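Local coordinates for putative decarboxylase involved in desferrioxamine biosynthesis (Erwinia amylovora, PDB 5O5C), which binds pyridoxal 5'-phosphate and, as a group II decarboxylase, probably decarboxylates lysine in the desferrioxamine siderophore pathway, at residues B[120-125]-B[385-390]; B[208-213]-B[232-237]; B[436-441]-B[477-482]. All blocks are in the same frame, centred on the assembly; numbering follows the deposited sequence.

How the interactions relate
Interaction 1 packs two helices against each other, interaction 2 pairs two parallel strands of the seven-stranded mixed sheet, and interaction 3 joins two strands of a separate four-stranded antiparallel sheet. Along the chain interaction 2 is nested inside the loop that interaction 1 closes, and interaction 3 follows later. None touches another: the centres of interactions 1 and 2 are about 37 Å apart, those of 1 and 3 about 38 Å, and those of 2 and 3 about 26 Å. All three lie within about 12 Å of a bound PLP: about 12 Å from the side chain of Lys387, 10 Å from Ser212 and 8 Å from Lys481, none of them touching it. Interaction 1 also borders the second subunit.

Interaction 1 (B[120-125]-B[385-390]); sequences LAEQIM and ALKMWL
Ala121 is the bump on which helices 120-125 and 385-390 meet. They run in largely opposed directions, at 136°, and their axes come within 8.5 Å. The methyl group of Ala121 drops into a hollow walled by Leu386, Lys387 and Leu390: its CB lies 3.6 Å from Lys387 CA, with Leu386 CG and Lys387 CG close by, while Leu390 CD1 reaches under it to 3.6 Å from Ala121 CA. Leu386 in turn fills a hollow on helix 120-125. With CG anti to the backbone N (chi1 -174°), its CD2 branch pushes between Ile124 and Met125, 3.5 Å from Met125 CG and 4.1 Å from Ile124 CG2. Leu386 and Met125 slide past each other in opposite directions, whereas Ile124 crosses Leu386 at about a right angle. Next to the Ala121 methyl, Leu390 CD1 also meets Leu120 CG at 4.2 Å.

Over this apolar layer Lys387 bends at chi3 (-106°) and crosses Glu122 obliquely, so that Lys387 NZ meets Glu122 OE2 at a short 2.5 Å, nearly along the C-O axis. The buried salt bridge sits in a dense network of both signs. Lys387 NZ also binds Asp384, Thr335 OG1 and Ser337 O but lies close to Arg382 NH1; Glu122 OE1 pairs with Arg382 but nears its counterpart in the second subunit, and these like charges may raise the cost of charge here. Val44 of the second subunit packs on Leu120 and Ile124. Such a helix pair belongs to the dimer interface of this fold type I PLP enzyme, the Lys387 side chain lying about 12 Å from a bound PLP.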
loop_
_atom_site.group_PDB
_atom_site.type_symbol
_atom_site.label_atom_id
_atom_site.label_comp_id
_atom_site.label_asym_id
_atom_site.label_seq_id
_atom_site.Cartn_x
_atom_site.Cartn_y
_atom_site.Cartn_z
ATOM N N LEU B 120 12.010 -5.152 -14.389
ATOM C CA LEU B 120 11.293 -5.317 -15.659
ATOM C C LEU B 120 9.805 -4.968 -15.462
ATOM O O LEU B 120 9.260 -4.162 -16.191
ATOM C CB LEU B 120 11.414 -6.755 -16.194
ATOM C CG LEU B 120 10.926 -7.061 -17.605
ATOM C CD1 LEU B 120 11.794 -6.326 -18.622
ATOM C CD2 LEU B 120 10.965 -8.527 -17.922
ATOM N N ALA B 121 9.189 -5.544 -14.434
ATOM C CA ALA B 121 7.756 -5.297 -14.116
ATOM C C ALA B 121 7.447 -3.846 -13.691
ATOM O O ALA B 121 6.474 -3.251 -14.120
ATOM C CB ALA B 121 7.312 -6.269 -13.047
ATOM N N GLU B 122 8.256 -3.273 -12.822
ATOM C CA GLU B 122 8.047 -1.896 -12.407
ATOM C C GLU B 122 8.117 -0.934 -13.606
ATOM O O GLU B 122 7.350 0.042 -13.683
ATOM C CB GLU B 122 9.054 -1.476 -11.323
ATOM C CG GLU B 122 8.775 -2.090 -9.967
ATOM C CD GLU B 122 7.553 -1.463 -9.284
ATOM O OE1 GLU B 122 6.986 -0.420 -9.733
ATOM O OE2 GLU B 122 7.131 -2.043 -8.295
ATOM N N GLN B 123 9.026 -1.191 -14.525
ATOM C CA GLN B 123 9.152 -0.322 -15.706
ATOM C C GLN B 123 7.872 -0.284 -16.576
ATOM O O GLN B 123 7.444 0.767 -17.069
ATOM C CB GLN B 123 10.332 -0.754 -16.561
ATOM C CG GLN B 123 10.573 0.124 -17.820
ATOM C CD GLN B 123 11.749 -0.364 -18.655
ATOM O OE1 GLN B 123 12.360 -1.358 -18.289
ATOM N NE2 GLN B 123 12.055 0.311 -19.817
ATOM N N ILE B 124 7.302 -1.463 -16.773
ATOM C CA ILE B 124 6.069 -1.618 -17.551
ATOM C C ILE B 124 4.898 -0.995 -16.785
ATOM O O ILE B 124 4.127 -0.204 -17.344
ATOM C CB ILE B 124 5.788 -3.101 -17.854
ATOM C CG1 ILE B 124 6.865 -3.620 -18.818
ATOM C CG2 ILE B 124 4.380 -3.291 -18.387
ATOM C CD1 ILE B 124 6.894 -5.101 -19.086
ATOM N N MET B 125 4.818 -1.345 -15.510
ATOM C CA MET B 125 3.852 -0.829 -14.570
ATOM C C MET B 125 3.776 0.704 -14.464
ATOM O O MET B 125 2.678 1.263 -14.308
ATOM C CB MET B 125 4.126 -1.375 -13.172
ATOM C CG MET B 125 3.867 -2.866 -12.993
ATOM S SD MET B 125 4.507 -3.479 -11.411
ATOM C CE MET B 125 3.727 -2.362 -10.271
ATOM N N ALA B 385 1.422 -7.774 -8.556
ATOM C CA ALA B 385 1.529 -9.127 -9.055
ATOM C C ALA B 385 2.372 -9.270 -10.319
ATOM O O ALA B 385 2.951 -10.346 -10.524
ATOM C CB ALA B 385 0.140 -9.728 -9.269
ATOM N N LEU B 386 2.541 -8.209 -11.119
ATOM C CA LEU B 386 3.375 -8.312 -12.344
ATOM C C LEU B 386 4.808 -8.695 -12.040
ATOM O O LEU B 386 5.474 -9.304 -12.911
ATOM C CB LEU B 386 3.348 -7.079 -13.191
ATOM C CG LEU B 386 4.032 -7.066 -14.548
ATOM C CD1 LEU B 386 3.420 -8.049 -15.514
ATOM C CD2 LEU B 386 4.001 -5.659 -15.111
ATOM N N LYS B 387 5.234 -8.358 -10.819
ATOM C CA LYS B 387 6.582 -8.601 -10.361
ATOM C C LYS B 387 6.843 -10.070 -10.137
ATOM O O LYS B 387 7.862 -10.534 -10.572
ATOM C CB LYS B 387 6.902 -7.817 -9.094
ATOM C CG LYS B 387 6.936 -6.319 -9.347
ATOM C CD LYS B 387 7.315 -5.501 -8.117
ATOM C CE LYS B 387 6.121 -4.789 -7.519
ATOM N NZ LYS B 387 6.588 -3.777 -6.543
ATOM N N MET B 388 5.920 -10.759 -9.452
ATOM C CA MET B 388 6.009 -12.172 -9.214
ATOM C C MET B 388 5.698 -12.886 -10.514
ATOM O O MET B 388 6.238 -13.947 -10.773
ATOM C CB MET B 388 5.068 -12.623 -8.056
ATOM C CG MET B 388 5.675 -12.409 -6.674
ATOM S SD MET B 388 7.060 -13.561 -6.648
ATOM C CE MET B 388 8.417 -12.728 -6.187
ATOM N N TRP B 389 4.871 -12.276 -11.360
ATOM C CA TRP B 389 4.511 -12.900 -12.609
ATOM C C TRP B 389 5.667 -12.940 -13.587
ATOM O O TRP B 389 5.971 -14.031 -14.198
ATOM C CB TRP B 389 3.298 -12.235 -13.232
ATOM C CG TRP B 389 2.566 -13.184 -14.056
ATOM C CD1 TRP B 389 1.644 -14.135 -13.634
ATOM C CD2 TRP B 389 2.716 -13.366 -15.435
ATOM N NE1 TRP B 389 1.215 -14.878 -14.696
ATOM C CE2 TRP B 389 1.861 -14.438 -15.813
ATOM C CE3 TRP B 389 3.510 -12.745 -16.403
ATOM C CZ2 TRP B 389 1.733 -14.862 -17.123
ATOM C CZ3 TRP B 389 3.408 -13.161 -17.667
ATOM C CH2 TRP B 389 2.508 -14.220 -18.041
ATOM N N LEU B 390 6.308 -11.794 -13.764
ATOM C CA LEU B 390 7.475 -11.764 -14.639
ATOM C C LEU B 390 8.687 -12.486 -14.046
ATOM O O LEU B 390 9.486 -13.018 -14.800
ATOM C CB LEU B 390 7.843 -10.369 -15.116
ATOM C CG LEU B 390 6.810 -9.696 -16.041
ATOM C CD1 LEU B 390 7.124 -8.217 -16.156
ATOM C CD2 LEU B 390 6.666 -10.271 -17.430
#

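Interaction 2 (B[208-213]-B[232-237]); sequences RVFTSK and AVIPVD
Five backbone hydrogen bonds zip Val209, Thr211 and Lys213 to residues 232-236 of the parallel neighbour. Val209 N donates to Ala232 O (2.7 Å, nearly straight at 173°), and Val209 O accepts from Ile234 N at the same 2.7 Å; both acceptors are met nearly along their C=O axes. Further on, Thr211 N reaches Ile234 O at 3.1 Å from above the carbonyl plane, while Thr211 O receives Val236 N in its plane at 2.7 Å, though the N-H is bent to 144°. Lys213 N to Val236 O, 3.1 Å, closes the ladder. Pro235 brings no N-H, and nothing is lost, because in this register its nitrogen has no carbonyl to serve; its CA instead lies 3.2 Å from Thr211 O as a C-H donor.

The alternate residues Arg208 and Phe210 turn their amides the other way, to strand 262-269, so strand 207-212 is hydrogen-bonded along both edges. The Arg208 guanidinium is tied to Ala205 O through NH1, and the aliphatic part of the side chain packs on Ile234, Arg208 CG to Ile234 CD1 3.6 Å. Phe210 lies alongside Ile234, pointing the same way, with Phe210 CE2 3.7 Å from Ile234 CD1, under helix 246-258. On the opposite face Thr211, Val209 and Val233 meet helix 218-225.

Strand 207-212, helix 218-225 and strand 233-236 form a beta-alpha-beta crossover, the last strand being outermost within this chain in the mixed sheet of the PLP-binding fold; the loop after the first strand carries His216, and the start of helix 218-225 carries Ser218, both in the PLP pocket.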
loop_
_atom_site.group_PDB
_atom_site.type_symbol
_atom_site.label_atom_id
_atom_site.label_comp_id
_atom_site.label_asym_id
_atom_site.label_seq_id
_atom_site.Cartn_x
_atom_site.Cartn_y
_atom_site.Cartn_z
ATOM N N ARG B 208 -9.892 -13.220 22.995
ATOM C CA ARG B 208 -8.455 -13.232 23.160
ATOM C C ARG B 208 -7.785 -13.894 21.989
ATOM O O ARG B 208 -8.240 -14.913 21.517
ATOM C CB ARG B 208 -8.055 -13.901 24.485
ATOM C CG ARG B 208 -8.411 -13.054 25.712
ATOM C CD ARG B 208 -7.599 -11.757 25.803
ATOM N NE ARG B 208 -7.910 -10.930 26.974
ATOM C CZ ARG B 208 -8.898 -10.030 27.058
ATOM N NH1 ARG B 208 -9.751 -9.817 26.054
ATOM N NH2 ARG B 208 -9.053 -9.344 28.175
ATOM N N VAL B 209 -6.678 -13.298 21.570
ATOM C CA VAL B 209 -5.782 -13.835 20.528
ATOM C C VAL B 209 -4.449 -14.218 21.141
ATOM O O VAL B 209 -3.921 -13.510 21.971
ATOM C CB VAL B 209 -5.549 -12.814 19.408
ATOM C CG1 VAL B 209 -4.478 -13.263 18.422
ATOM C CG2 VAL B 209 -6.889 -12.517 18.708
ATOM N N PHE B 210 -3.892 -15.334 20.705
ATOM C CA PHE B 210 -2.641 -15.828 21.265
ATOM C C PHE B 210 -1.547 -15.691 20.223
ATOM O O PHE B 210 -1.717 -16.104 19.072
ATOM C CB PHE B 210 -2.767 -17.283 21.708
ATOM C CG PHE B 210 -3.856 -17.511 22.688
ATOM C CD1 PHE B 210 -5.139 -17.761 22.247
ATOM C CD2 PHE B 210 -3.616 -17.462 24.052
ATOM C CE1 PHE B 210 -6.168 -17.945 23.140
ATOM C CE2 PHE B 210 -4.645 -17.666 24.955
ATOM C CZ PHE B 210 -5.927 -17.915 24.497
ATOM N N THR B 211 -0.418 -15.137 20.647
ATOM C CA THR B 211 0.774 -15.069 19.810
ATOM C C THR B 211 2.006 -15.252 20.629
ATOM O O THR B 211 2.002 -15.007 21.832
ATOM C CB THR B 211 0.990 -13.701 19.126
ATOM O OG1 THR B 211 0.957 -12.645 20.083
ATOM C CG2 THR B 211 0.002 -13.458 18.137
ATOM N N SER B 212 3.078 -15.632 19.953
ATOM C CA SER B 212 4.397 -15.709 20.577
ATOM C C SER B 212 4.869 -14.302 20.978
ATOM O O SER B 212 4.636 -13.323 20.270
ATOM C CB SER B 212 5.402 -16.351 19.599
ATOM O OG SER B 212 6.655 -16.593 20.207
ATOM N N LYS B 213 5.523 -14.196 22.124
ATOM C CA LYS B 213 6.249 -12.972 22.493
ATOM C C LYS B 213 7.228 -12.493 21.403
ATOM O O LYS B 213 7.540 -11.332 21.369
ATOM C CB LYS B 213 7.040 -13.197 23.796
ATOM C CG LYS B 213 6.194 -13.333 25.033
ATOM C CD LYS B 213 7.000 -13.855 26.229
ATOM C CE LYS B 213 6.179 -13.683 27.506
ATOM N NZ LYS B 213 6.906 -14.053 28.744
ATOM N N ALA B 232 -6.151 -7.612 24.115
ATOM C CA ALA B 232 -6.822 -8.786 23.592
ATOM C C ALA B 232 -5.827 -9.855 23.155
ATOM O O ALA B 232 -6.230 -10.926 22.725
ATOM C CB ALA B 232 -7.760 -8.415 22.456
ATOM N N VAL B 233 -4.542 -9.539 23.218
ATOM C CA VAL B 233 -3.484 -10.361 22.704
ATOM C C VAL B 233 -2.824 -10.920 23.934
ATOM O O VAL B 233 -2.398 -10.139 24.785
ATOM C CB VAL B 233 -2.480 -9.521 21.889
ATOM C CG1 VAL B 233 -1.214 -10.322 21.581
ATOM C CG2 VAL B 233 -3.141 -8.998 20.603
ATOM N N ILE B 234 -2.775 -12.240 24.041
ATOM C CA ILE B 234 -2.058 -12.952 25.107
ATOM C C ILE B 234 -0.701 -13.472 24.539
ATOM O O ILE B 234 -0.679 -14.353 23.662
ATOM C CB ILE B 234 -2.914 -14.089 25.722
ATOM C CG1 ILE B 234 -4.202 -13.499 26.339
ATOM C CG2 ILE B 234 -2.161 -14.776 26.834
ATOM C CD1 ILE B 234 -5.274 -14.508 26.690
ATOM N N PRO B 235 0.420 -12.882 24.993
ATOM C CA PRO B 235 1.751 -13.341 24.582
ATOM C C PRO B 235 2.098 -14.677 25.229
ATOM O O PRO B 235 1.924 -14.830 26.431
ATOM C CB PRO B 235 2.710 -12.230 25.074
ATOM C CG PRO B 235 1.834 -11.081 25.429
ATOM C CD PRO B 235 0.475 -11.611 25.728
ATOM N N VAL B 236 2.594 -15.605 24.421
ATOM C CA VAL B 236 2.890 -16.953 24.811
ATOM C C VAL B 236 4.400 -17.161 24.784
ATOM O O VAL B 236 5.085 -16.797 23.809
ATOM C CB VAL B 236 2.222 -17.929 23.813
ATOM C CG1 VAL B 236 2.483 -19.379 24.196
ATOM C CG2 VAL B 236 0.717 -17.617 23.701
ATOM N N ASP B 237 4.915 -17.788 25.840
ATOM C CA ASP B 237 6.358 -17.945 26.016
ATOM C C ASP B 237 6.903 -18.734 24.853
ATOM O O ASP B 237 6.183 -19.447 24.176
ATOM C CB ASP B 237 6.666 -18.660 27.350
ATOM C CG ASP B 237 8.107 -18.519 27.787
ATOM O OD1 ASP B 237 8.888 -17.756 27.167
ATOM O OD2 ASP B 237 8.471 -19.168 28.787
#

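Interaction 3 (B[436-441]-B[477-482]); sequences IFRYVP and RQYLKF
Strands 436-439 and 477-482 run antiparallel with a heavy twist, their directions 119° apart. Phe437 and Leu480 are a hydrogen-bonded pair: Phe437 N gives to Leu480 O at 3.0 Å from above the carbonyl plane, and Leu480 N to Phe437 O at 2.6 Å, nearly along the C=O axis. Ile436 faces Lys481 as a non-hydrogen-bonded pair, and beyond Arg438 the strands part.

Phe437 takes the crowded first torsion (chi1 64°), which lays its ring back over Leu480, whose CB packs on one face. The ring's leading edge drives into the face of Phe482, a T-shaped stack with Phe437 CE1 3.7 Å from Phe482 CD1 and planes at 78°. On the other side of the sheet Ile436 CD1 presses tightly on Lys481 CB at 3.4 Å, while Ile436 CG2 rests on Tyr479 CB.

Arg438, extended from CG to NE, passes over the Tyr479 ring with Arg438 CD 3.4 Å from Tyr479 CE2, a CH-pi contact. The guanidinium continues nearly parallel to the ring and has Tyr479 OH over its centre, 3.6 Å from Arg438 CZ. Both groups also make weak polar contacts to Glu425.

With two backbone bonds between the strands, the chemistry implies that aromatic and aliphatic surfaces carry much of the join. Lys481 NZ makes a long, weak ion pair with Asp274, and its side chain comes within about 4 Å of that of Thr273, a PLP-binding residue, so its charge may influence the pocket.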
loop_
_atom_site.group_PDB
_atom_site.type_symbol
_atom_site.label_atom_id
_atom_site.label_comp_id
_atom_site.label_asym_id
_atom_site.label_seq_id
_atom_site.Cartn_x
_atom_site.Cartn_y
_atom_site.Cartn_z
ATOM N N ILE B 436 21.080 -14.059 15.953
ATOM C CA ILE B 436 21.097 -13.148 17.058
ATOM C C ILE B 436 22.299 -13.476 17.960
ATOM O O ILE B 436 22.449 -14.601 18.444
ATOM C CB ILE B 436 19.763 -13.192 17.869
ATOM C CG1 ILE B 436 18.565 -12.790 17.001
ATOM C CG2 ILE B 436 19.824 -12.252 19.065
ATOM C CD1 ILE B 436 18.721 -11.470 16.271
ATOM N N PHE B 437 23.142 -12.475 18.187
ATOM C CA PHE B 437 24.344 -12.661 18.938
ATOM C C PHE B 437 24.736 -11.369 19.638
ATOM O O PHE B 437 24.159 -10.315 19.349
ATOM C CB PHE B 437 25.464 -13.116 17.992
ATOM C CG PHE B 437 25.837 -12.111 16.938
ATOM C CD1 PHE B 437 25.114 -12.016 15.742
ATOM C CD2 PHE B 437 26.960 -11.290 17.109
ATOM C CE1 PHE B 437 25.485 -11.103 14.766
ATOM C CE2 PHE B 437 27.326 -10.368 16.140
ATOM C CZ PHE B 437 26.584 -10.266 14.966
ATOM N N ARG B 438 25.696 -11.457 20.559
ATOM C CA ARG B 438 26.291 -10.259 21.138
ATOM C C ARG B 438 27.755 -10.408 21.500
ATOM O O ARG B 438 28.273 -11.499 21.688
ATOM C CB ARG B 438 25.521 -9.729 22.334
ATOM C CG ARG B 438 25.488 -10.628 23.538
ATOM C CD ARG B 438 24.835 -9.962 24.745
ATOM N NE ARG B 438 24.989 -10.822 25.896
ATOM C CZ ARG B 438 24.427 -10.673 27.089
ATOM N NH1 ARG B 438 23.622 -9.662 27.361
ATOM N NH2 ARG B 438 24.690 -11.582 28.025
ATOM N N TYR B 439 28.388 -9.257 21.614
ATOM C CA TYR B 439 29.732 -9.178 22.039
ATOM C C TYR B 439 29.777 -9.169 23.568
ATOM O O TYR B 439 29.289 -8.270 24.206
ATOM C CB TYR B 439 30.382 -7.951 21.427
ATOM C CG TYR B 439 31.840 -7.814 21.766
ATOM C CD1 TYR B 439 32.792 -8.650 21.185
ATOM C CD2 TYR B 439 32.266 -6.855 22.683
ATOM C CE1 TYR B 439 34.127 -8.544 21.515
ATOM C CE2 TYR B 439 33.591 -6.736 23.020
ATOM C CZ TYR B 439 34.523 -7.586 22.419
ATOM O OH TYR B 439 35.844 -7.452 22.742
ATOM N N VAL B 440 30.446 -10.159 24.126
ATOM C CA VAL B 440 30.636 -10.285 25.573
ATOM C C VAL B 440 32.143 -10.245 25.779
ATOM O O VAL B 440 32.816 -11.175 25.444
ATOM C CB VAL B 440 29.934 -11.577 26.081
ATOM C CG1 VAL B 440 30.024 -11.728 27.601
ATOM C CG2 VAL B 440 28.466 -11.539 25.714
ATOM N N PRO B 441 32.702 -9.113 26.267
ATOM C CA PRO B 441 34.154 -9.061 26.467
ATOM C C PRO B 441 34.598 -9.790 27.735
ATOM O O PRO B 441 33.757 -10.183 28.546
ATOM C CB PRO B 441 34.432 -7.573 26.575
ATOM C CG PRO B 441 33.197 -7.003 27.140
ATOM C CD PRO B 441 32.056 -7.842 26.641
ATOM N N ARG B 477 17.694 -7.307 27.061
ATOM C CA ARG B 477 19.136 -7.175 26.884
ATOM C C ARG B 477 19.422 -6.851 25.408
ATOM O O ARG B 477 18.724 -7.333 24.524
ATOM C CB ARG B 477 19.828 -8.464 27.374
ATOM C CG ARG B 477 19.957 -8.486 28.897
ATOM C CD ARG B 477 19.833 -9.838 29.603
ATOM N NE ARG B 477 19.227 -9.648 30.944
ATOM C CZ ARG B 477 19.052 -10.588 31.887
ATOM N NH1 ARG B 477 19.444 -11.851 31.692
ATOM N NH2 ARG B 477 18.479 -10.252 33.057
ATOM N N GLN B 478 20.411 -5.993 25.144
ATOM C CA GLN B 478 20.693 -5.598 23.787
ATOM C C GLN B 478 21.495 -6.702 23.134
ATOM O O GLN B 478 22.556 -7.069 23.626
ATOM C CB GLN B 478 21.407 -4.247 23.701
ATOM C CG GLN B 478 20.468 -3.067 23.540
ATOM C CD GLN B 478 19.654 -3.210 22.282
ATOM O OE1 GLN B 478 18.464 -3.452 22.351
ATOM N NE2 GLN B 478 20.316 -3.176 21.127
ATOM N N TYR B 479 20.936 -7.273 22.063
ATOM C CA TYR B 479 21.692 -8.151 21.180
ATOM C C TYR B 479 21.933 -7.474 19.828
ATOM O O TYR B 479 21.310 -6.449 19.505
ATOM C CB TYR B 479 21.005 -9.524 21.076
ATOM C CG TYR B 479 21.162 -10.355 22.353
ATOM C CD1 TYR B 479 20.309 -10.200 23.440
ATOM C CD2 TYR B 479 22.175 -11.269 22.466
ATOM C CE1 TYR B 479 20.460 -10.953 24.599
ATOM C CE2 TYR B 479 22.336 -12.028 23.606
ATOM C CZ TYR B 479 21.495 -11.867 24.662
ATOM O OH TYR B 479 21.725 -12.619 25.743
ATOM N N LEU B 480 22.878 -8.026 19.069
ATOM C CA LEU B 480 23.151 -7.611 17.681
ATOM C C LEU B 480 22.520 -8.643 16.781
ATOM O O LEU B 480 22.222 -9.752 17.215
ATOM C CB LEU B 480 24.646 -7.575 17.389
ATOM C CG LEU B 480 25.492 -6.549 18.150
ATOM C CD1 LEU B 480 26.953 -6.717 17.741
ATOM C CD2 LEU B 480 24.999 -5.140 17.874
ATOM N N LYS B 481 22.282 -8.274 15.534
ATOM C CA LYS B 481 21.576 -9.171 14.664
ATOM C C LYS B 481 22.195 -9.117 13.304
ATOM O O LYS B 481 22.513 -8.035 12.800
ATOM C CB LYS B 481 20.108 -8.817 14.568
ATOM C CG LYS B 481 19.386 -9.577 13.458
ATOM C CD LYS B 481 18.277 -8.798 12.787
ATOM C CE LYS B 481 16.966 -9.009 13.435
ATOM N NZ LYS B 481 15.953 -8.202 12.750
ATOM N N PHE B 482 22.315 -10.291 12.702
ATOM C CA PHE B 482 22.683 -10.420 11.285
ATOM C C PHE B 482 21.479 -11.027 10.559
ATOM O O PHE B 482 21.046 -12.091 10.936
ATOM C CB PHE B 482 23.794 -11.460 11.131
ATOM C CG PHE B 482 25.189 -10.947 11.047
ATOM C CD1 PHE B 482 25.551 -9.642 11.343
ATOM C CD2 PHE B 482 26.185 -11.859 10.775
ATOM C CE1 PHE B 482 26.863 -9.244 11.281
ATOM C CE2 PHE B 482 27.515 -11.478 10.732
ATOM C CZ PHE B 482 27.854 -10.159 10.985
#